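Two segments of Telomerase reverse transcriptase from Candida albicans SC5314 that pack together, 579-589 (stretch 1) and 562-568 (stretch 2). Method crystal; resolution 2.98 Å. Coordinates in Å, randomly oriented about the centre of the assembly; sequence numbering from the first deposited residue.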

# COMPACT_ATOMS: atom_id res chain seq x y z
N LYS A 579 -7.37 -18.59 6.05
CA LYS A 579 -5.95 -18.65 5.72
C LYS A 579 -5.28 -17.30 5.96
O LYS A 579 -4.23 -17.22 6.60
CB LYS A 579 -5.77 -19.09 4.27
CG LYS A 579 -4.32 -19.12 3.80
CD LYS A 579 -4.24 -19.51 2.33
CE LYS A 579 -2.80 -19.49 1.84
NZ LYS A 579 -2.70 -19.86 0.40
N TYR A 580 -5.89 -16.23 5.45
CA TYR A 580 -5.34 -14.89 5.69
C TYR A 580 -5.45 -14.51 7.16
O TYR A 580 -4.49 -13.99 7.75
CB TYR A 580 -6.05 -13.86 4.81
CG TYR A 580 -5.71 -12.43 5.18
CD1 TYR A 580 -4.48 -11.88 4.85
CD2 TYR A 580 -6.61 -11.65 5.88
CE1 TYR A 580 -4.17 -10.58 5.20
CE2 TYR A 580 -6.31 -10.35 6.23
CZ TYR A 580 -5.09 -9.82 5.89
OH TYR A 580 -4.78 -8.52 6.24
N LEU A 581 -6.62 -14.73 7.77
CA LEU A 581 -6.81 -14.36 9.17
C LEU A 581 -5.81 -15.07 10.07
O LEU A 581 -5.30 -14.48 11.03
CB LEU A 581 -8.25 -14.67 9.61
CG LEU A 581 -9.36 -13.81 9.01
CD1 LEU A 581 -10.70 -14.12 9.67
CD2 LEU A 581 -9.03 -12.33 9.14
N LYS A 582 -5.53 -16.35 9.78
CA LYS A 582 -4.51 -17.06 10.54
C LYS A 582 -3.14 -16.42 10.36
O LYS A 582 -2.45 -16.10 11.34
CB LYS A 582 -4.48 -18.53 10.11
CG LYS A 582 -3.46 -19.39 10.84
CD LYS A 582 -3.53 -20.82 10.35
CE LYS A 582 -2.54 -21.71 11.08
NZ LYS A 582 -2.65 -23.12 10.64
N THR A 583 -2.73 -16.21 9.10
CA THR A 583 -1.44 -15.57 8.84
C THR A 583 -1.42 -14.11 9.26
O THR A 583 -0.34 -13.54 9.42
CB THR A 583 -1.09 -15.69 7.35
OG1 THR A 583 -2.09 -15.04 6.57
CG2 THR A 583 -0.98 -17.15 6.94
N PHE A 584 -2.59 -13.48 9.43
CA PHE A 584 -2.63 -12.11 9.90
C PHE A 584 -2.48 -12.04 11.42
O PHE A 584 -1.73 -11.20 11.93
CB PHE A 584 -3.94 -11.44 9.47
CG PHE A 584 -4.10 -10.03 9.97
CD1 PHE A 584 -3.52 -8.97 9.30
CD2 PHE A 584 -4.84 -9.77 11.12
CE1 PHE A 584 -3.67 -7.67 9.76
CE2 PHE A 584 -5.00 -8.48 11.58
CZ PHE A 584 -4.41 -7.43 10.90
N TYR A 585 -3.18 -12.91 12.14
CA TYR A 585 -3.06 -12.94 13.60
C TYR A 585 -1.64 -13.29 14.02
O TYR A 585 -1.04 -12.60 14.85
CB TYR A 585 -4.07 -13.94 14.18
CG TYR A 585 -4.03 -14.03 15.69
CD1 TYR A 585 -4.79 -13.17 16.47
CD2 TYR A 585 -3.25 -14.99 16.32
CE1 TYR A 585 -4.77 -13.26 17.85
CE2 TYR A 585 -3.22 -15.08 17.70
CZ TYR A 585 -3.98 -14.21 18.46
OH TYR A 585 -3.95 -14.31 19.83
N GLN A 586 -1.09 -14.37 13.47
CA GLN A 586 0.26 -14.80 13.82
C GLN A 586 1.31 -13.78 13.41
O GLN A 586 2.40 -13.77 14.00
CB GLN A 586 0.56 -16.16 13.18
CG GLN A 586 -0.34 -17.28 13.69
CD GLN A 586 0.02 -18.63 13.09
OE1 GLN A 586 0.90 -18.73 12.23
NE2 GLN A 586 -0.65 -19.68 13.56
N LEU A 587 1.02 -12.93 12.43
CA LEU A 587 2.00 -11.93 12.01
C LEU A 587 1.94 -10.68 12.88
O LEU A 587 2.96 -10.00 13.04
CB LEU A 587 1.79 -11.56 10.54
CG LEU A 587 3.02 -11.06 9.79
CD1 LEU A 587 4.04 -12.18 9.63
CD2 LEU A 587 2.63 -10.49 8.43
N ASN A 588 0.78 -10.36 13.43
CA ASN A 588 0.63 -9.20 14.30
C ASN A 588 0.83 -9.52 15.77
O ASN A 588 0.98 -8.59 16.57
CB ASN A 588 -0.74 -8.56 14.10
CG ASN A 588 -0.82 -7.73 12.83
OD1 ASN A 588 -0.61 -6.52 12.85
ND2 ASN A 588 -1.12 -8.39 11.71
N LEU A 589 0.83 -10.80 16.14
CA LEU A 589 1.13 -11.20 17.52
C LEU A 589 2.61 -11.55 17.63
O LEU A 589 3.01 -12.71 17.74
CB LEU A 589 0.23 -12.36 17.93
CG LEU A 589 0.30 -12.74 19.41
CD1 LEU A 589 -0.24 -11.62 20.28
CD2 LEU A 589 -0.45 -14.04 19.68
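Stretch 2 (562-568) GSISLVT

How does stretch 2 run along stretch 1? Stretch 1 is helical from Lys 579 to Asn 588, and stretch 2 passes it as an irregular segment, extended from Ser 563 to Ser 565 and then helical in phi/psi from Leu 566 on, without the regular helix bonds. It runs the opposite way: CA-CA distances are 7.7 Å for Tyr 580 and Val 567, 8.5 Å for Phe 584 and Ser 565, and 9.4 Å for Asn 588 and Ser 563. The gap therefore widens toward the end of the helix.

What holds the closer end? Tyr 580 points toward stretch 2, and its OH reaches the backbone, accepting a weak hydrogen bond from Leu 566 N at 3.4 Å. Tyr 580 CZ is 3.8 Å from Leu 566 CB. Val 567 CG2 lies at the edge of the ring, 4.1 Å from Tyr 580 CD2, and also meets Leu 581 CD2 at 3.7 Å.

What happens one turn on and beyond? Phe 584 also points toward stretch 2, but its contacts are looser: its CE1 is 4.2 Å from Ile 564 O, and its CZ is 4.2 Å from Ser 563 OG, which lies at the ring edge. Asn 588 OD1 stays 4.1 Å from Ser 563 OG, too far for a hydrogen bond, while Asn 588 ND2 donates to Phe 584 O at 2.9 Å within the helix.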

# COMPACT_ATOMS: atom_id res chain seq x y z
N GLY A 562 -3.44 1.52 14.29
CA GLY A 562 -2.97 1.86 12.96
C GLY A 562 -2.89 0.68 12.00
O GLY A 562 -2.03 0.66 11.12
N SER A 563 -3.78 -0.30 12.17
CA SER A 563 -3.78 -1.47 11.30
C SER A 563 -5.21 -1.97 11.14
O SER A 563 -5.91 -2.20 12.13
CB SER A 563 -2.88 -2.58 11.86
OG SER A 563 -2.70 -3.63 10.92
N ILE A 564 -5.63 -2.14 9.89
CA ILE A 564 -6.98 -2.58 9.55
C ILE A 564 -6.87 -3.91 8.79
O ILE A 564 -5.79 -4.33 8.37
CB ILE A 564 -7.75 -1.52 8.73
CG1 ILE A 564 -7.65 -0.15 9.42
CG2 ILE A 564 -9.22 -1.87 8.58
CD1 ILE A 564 -8.60 0.89 8.86
N SER A 565 -8.01 -4.58 8.63
CA SER A 565 -8.08 -5.89 8.00
C SER A 565 -8.30 -5.74 6.50
O SER A 565 -9.20 -5.02 6.06
CB SER A 565 -9.20 -6.73 8.62
OG SER A 565 -9.10 -6.81 10.03
N LEU A 566 -7.46 -6.43 5.71
CA LEU A 566 -7.55 -6.43 4.25
C LEU A 566 -8.71 -7.26 3.71
O LEU A 566 -8.94 -7.23 2.50
CB LEU A 566 -6.25 -6.98 3.64
CG LEU A 566 -4.90 -6.31 3.93
CD1 LEU A 566 -3.78 -7.21 3.42
CD2 LEU A 566 -4.82 -4.93 3.29
N VAL A 567 -9.45 -7.96 4.58
CA VAL A 567 -10.28 -9.11 4.22
C VAL A 567 -11.11 -8.89 2.96
O VAL A 567 -11.29 -9.82 2.17
CB VAL A 567 -11.17 -9.47 5.43
CG1 VAL A 567 -12.37 -10.31 5.00
CG2 VAL A 567 -10.35 -10.20 6.48
N THR A 568 -11.60 -7.67 2.74
CA THR A 568 -12.53 -7.42 1.64
C THR A 568 -11.94 -7.82 0.29
O THR A 568 -12.65 -8.35 -0.57
CB THR A 568 -12.95 -5.95 1.63
OG1 THR A 568 -13.52 -5.62 0.36
CG2 THR A 568 -11.75 -5.05 1.89